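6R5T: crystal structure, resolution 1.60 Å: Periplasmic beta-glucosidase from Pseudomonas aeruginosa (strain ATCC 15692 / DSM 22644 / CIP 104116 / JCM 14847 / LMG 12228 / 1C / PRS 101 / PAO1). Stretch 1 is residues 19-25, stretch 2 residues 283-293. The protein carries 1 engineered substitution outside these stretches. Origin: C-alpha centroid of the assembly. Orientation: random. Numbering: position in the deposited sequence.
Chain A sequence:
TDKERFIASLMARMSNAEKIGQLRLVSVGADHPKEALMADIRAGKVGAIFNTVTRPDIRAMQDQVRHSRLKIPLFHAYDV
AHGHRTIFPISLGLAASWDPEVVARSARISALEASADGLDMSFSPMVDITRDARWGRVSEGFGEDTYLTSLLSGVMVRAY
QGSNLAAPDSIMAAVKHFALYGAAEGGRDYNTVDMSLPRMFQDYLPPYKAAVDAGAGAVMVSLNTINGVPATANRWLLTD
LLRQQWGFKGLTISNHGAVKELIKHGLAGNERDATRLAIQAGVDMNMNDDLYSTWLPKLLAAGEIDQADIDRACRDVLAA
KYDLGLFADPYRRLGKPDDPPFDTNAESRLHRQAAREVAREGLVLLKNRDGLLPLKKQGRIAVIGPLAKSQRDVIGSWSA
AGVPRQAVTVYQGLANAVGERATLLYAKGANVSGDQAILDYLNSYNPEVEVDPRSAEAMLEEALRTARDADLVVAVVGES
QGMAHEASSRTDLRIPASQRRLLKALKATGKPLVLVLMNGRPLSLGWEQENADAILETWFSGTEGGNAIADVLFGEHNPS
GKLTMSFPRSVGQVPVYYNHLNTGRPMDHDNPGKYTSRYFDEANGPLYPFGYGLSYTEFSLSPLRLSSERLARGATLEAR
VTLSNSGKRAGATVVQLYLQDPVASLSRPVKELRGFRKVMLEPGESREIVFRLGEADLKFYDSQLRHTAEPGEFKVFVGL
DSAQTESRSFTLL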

# COMPACT_ATOMS: atom_id res chain seq x y z
N LYS A 19 -20.75 13.31 -37.41
CA LYS A 19 -19.45 13.33 -36.68
C LYS A 19 -19.62 12.70 -35.29
O LYS A 19 -18.76 11.85 -34.87
N ILE A 20 -20.67 13.10 -34.58
CA ILE A 20 -20.89 12.55 -33.22
C ILE A 20 -21.20 11.06 -33.30
O ILE A 20 -20.73 10.30 -32.40
N GLY A 21 -21.90 10.60 -34.35
CA GLY A 21 -22.16 9.15 -34.50
C GLY A 21 -20.87 8.34 -34.55
O GLY A 21 -20.83 7.21 -34.07
N GLN A 22 -19.83 8.88 -35.15
CA GLN A 22 -18.52 8.20 -35.28
C GLN A 22 -17.92 7.91 -33.90
O GLN A 22 -17.11 6.95 -33.82
N LEU A 23 -18.31 8.66 -32.89
CA LEU A 23 -17.66 8.57 -31.56
C LEU A 23 -18.33 7.47 -30.73
O LEU A 23 -17.85 7.20 -29.61
N ARG A 24 -19.36 6.83 -31.25
CA ARG A 24 -20.16 5.90 -30.45
C ARG A 24 -19.67 4.48 -30.66
O ARG A 24 -19.68 3.98 -31.80
N LEU A 25 -19.20 3.86 -29.56
CA LEU A 25 -18.71 2.47 -29.55
C LEU A 25 -19.65 1.65 -28.68
O LEU A 25 -19.79 1.98 -27.50
N VAL A 283 -10.82 12.44 -24.54
CA VAL A 283 -11.42 11.11 -24.85
C VAL A 283 -12.19 11.22 -26.17
O VAL A 283 -13.10 12.07 -26.24
N ASP A 284 -11.79 10.45 -27.17
CA ASP A 284 -12.41 10.56 -28.52
C ASP A 284 -13.67 9.71 -28.62
O ASP A 284 -14.70 10.18 -29.16
N MET A 285 -13.60 8.48 -28.15
CA MET A 285 -14.67 7.51 -28.44
C MET A 285 -15.25 7.06 -27.10
O MET A 285 -14.50 6.81 -26.09
N ASN A 286 -16.57 7.04 -27.05
CA ASN A 286 -17.39 6.80 -25.84
C ASN A 286 -17.92 5.37 -25.86
O ASN A 286 -18.77 5.04 -26.71
N MET A 287 -17.43 4.56 -24.93
CA MET A 287 -17.82 3.13 -24.84
C MET A 287 -19.10 2.97 -24.03
O MET A 287 -19.13 3.28 -22.81
N ASN A 288 -20.11 2.47 -24.71
CA ASN A 288 -21.39 1.89 -24.25
C ASN A 288 -22.37 2.86 -23.61
O ASN A 288 -23.55 2.62 -23.79
N ASP A 289 -22.00 3.91 -22.86
CA ASP A 289 -23.01 4.64 -22.03
C ASP A 289 -23.82 5.66 -22.86
O ASP A 289 -24.84 6.15 -22.34
N ASP A 290 -23.41 5.92 -24.10
CA ASP A 290 -24.10 6.82 -25.05
C ASP A 290 -24.18 8.26 -24.57
O ASP A 290 -24.94 9.01 -25.15
N LEU A 291 -23.36 8.67 -23.62
CA LEU A 291 -23.44 10.06 -23.14
C LEU A 291 -23.04 11.01 -24.27
O LEU A 291 -23.64 12.08 -24.35
N TYR A 292 -22.08 10.66 -25.11
CA TYR A 292 -21.63 11.59 -26.16
C TYR A 292 -22.80 11.88 -27.13
O TYR A 292 -23.04 13.05 -27.45
N SER A 293 -23.48 10.85 -27.60
CA SER A 293 -24.61 11.04 -28.53
C SER A 293 -25.73 11.80 -27.84
O SER A 293 -26.44 12.56 -28.52

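Where two parallel strands pair, the side chains beside them often decide how the segments around the pairing are anchored, and this β-glucosidase offers a compact example. The strongest polar contact is a salt bridge. Arg 24, extended with its first three chi angles all t, carries its guanidinium beyond the strand to Asp 290 (chi1 m). Arg 24 NE donates to Asp 290 OD1 at 2.8 Å, and Arg 24 NH2 reaches Asp 290 OD2 at 3.0 Å, so the carboxylate meets the guanidinium edge through both oxygens. The backbone ladder runs alongside: Asn 286 N donates to Leu 23 O (2.9 Å), Leu 25 N to Asn 286 O (3.1 Å) and Asn 288 N to Leu 25 O (2.9 Å). Asn 286, on the same sheet face as Arg 24, turns its OD1 to Tyr 292 N (2.9 Å), tying strand to helix. A water links Ile 20 O (2.8 Å) to Ser 293 OG (2.7 Å).

Apolar packing completes the contact. On the other face, Leu 25 (t, p) sets CB 3.6 Å from Met 285 CG and CD2 4.0 Å from Met 287 CG. Leu 23 (m, t) places CD1 4.0 Å from Tyr 292 CD2, while Ile 20 (m, t) points toward the helix, its CG2 3.8 Å from Ser 293 CA.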

# COMPACT_ATOMS: atom_id res chain seq x y z
CB LYS A 19 -18.96 14.76 -36.54
CG LYS A 19 -18.47 15.36 -37.84
CD LYS A 19 -18.01 16.80 -37.68
CE LYS A 19 -17.55 17.38 -38.99
NZ LYS A 19 -17.18 18.80 -38.84
CB ILE A 20 -21.98 13.35 -32.51
CG1 ILE A 20 -21.48 14.77 -32.27
CG2 ILE A 20 -22.41 12.62 -31.23
CD1 ILE A 20 -22.57 15.75 -31.87
CB GLN A 22 -17.55 9.00 -36.11
CG GLN A 22 -17.96 8.97 -37.60
CD GLN A 22 -17.95 7.56 -38.12
OE1 GLN A 22 -16.90 6.92 -38.12
NE2 GLN A 22 -19.12 7.05 -38.51
CB LEU A 23 -17.74 9.92 -30.85
CG LEU A 23 -17.29 11.13 -31.68
CD1 LEU A 23 -17.34 12.36 -30.83
CD2 LEU A 23 -15.91 10.91 -32.31
CB ARG A 24 -21.62 6.02 -30.86
CG ARG A 24 -22.54 5.23 -29.98
CD ARG A 24 -23.97 5.57 -30.31
NE ARG A 24 -24.91 4.77 -29.56
CZ ARG A 24 -26.02 4.24 -30.05
NH1 ARG A 24 -26.33 4.41 -31.32
NH2 ARG A 24 -26.82 3.52 -29.27
CB LEU A 25 -17.30 2.48 -28.99
CG LEU A 25 -16.70 1.14 -28.62
CD1 LEU A 25 -16.58 0.27 -29.84
CD2 LEU A 25 -15.31 1.35 -27.98
CB VAL A 283 -12.33 10.65 -23.72
CG1 VAL A 283 -13.04 9.38 -24.10
CG2 VAL A 283 -11.56 10.48 -22.42
CB ASP A 284 -11.44 10.13 -29.61
CG ASP A 284 -10.21 10.99 -29.75
OD1 ASP A 284 -10.22 12.22 -29.34
OD2 ASP A 284 -9.23 10.45 -30.27
CB MET A 285 -14.12 6.39 -29.31
CG MET A 285 -14.98 5.22 -29.45
SD MET A 285 -14.33 4.26 -30.90
CE MET A 285 -15.52 4.76 -32.16
CB ASN A 286 -18.48 7.86 -25.85
CG ASN A 286 -19.56 7.77 -24.81
OD1 ASN A 286 -20.71 8.14 -25.13
ND2 ASN A 286 -19.21 7.36 -23.59
CB MET A 287 -16.66 2.28 -24.30
CG MET A 287 -16.88 0.81 -24.32
SD MET A 287 -15.31 0.02 -23.75
CE MET A 287 -15.23 -1.45 -24.76
CB ASN A 288 -21.13 0.64 -23.42
CG ASN A 288 -22.00 -0.50 -23.92
OD1 ASN A 288 -22.11 -0.82 -25.12
ND2 ASN A 288 -22.73 -1.05 -22.97
CB ASP A 289 -22.43 5.22 -20.75
CG ASP A 289 -21.32 6.20 -20.96
OD1 ASP A 289 -21.42 6.98 -21.91
OD2 ASP A 289 -20.39 6.23 -20.09
CB ASP A 290 -25.48 6.27 -25.39
CG ASP A 290 -25.41 5.07 -26.30
OD1 ASP A 290 -24.34 4.78 -26.86
OD2 ASP A 290 -26.45 4.40 -26.42
CB LEU A 291 -22.55 10.26 -21.91
CG LEU A 291 -23.29 10.18 -20.59
CD1 LEU A 291 -23.95 8.84 -20.43
CD2 LEU A 291 -22.37 10.44 -19.41
CB TYR A 292 -20.43 11.07 -26.94
CG TYR A 292 -19.08 11.30 -26.31
CD1 TYR A 292 -18.94 11.50 -24.95
CD2 TYR A 292 -17.94 11.25 -27.08
CE1 TYR A 292 -17.69 11.73 -24.39
CE2 TYR A 292 -16.68 11.47 -26.54
CZ TYR A 292 -16.56 11.74 -25.19
OH TYR A 292 -15.34 11.95 -24.63
CB SER A 293 -25.08 9.72 -29.02
OG SER A 293 -24.11 9.14 -29.89
O HOH W 1 -21.44 9.44 -29.81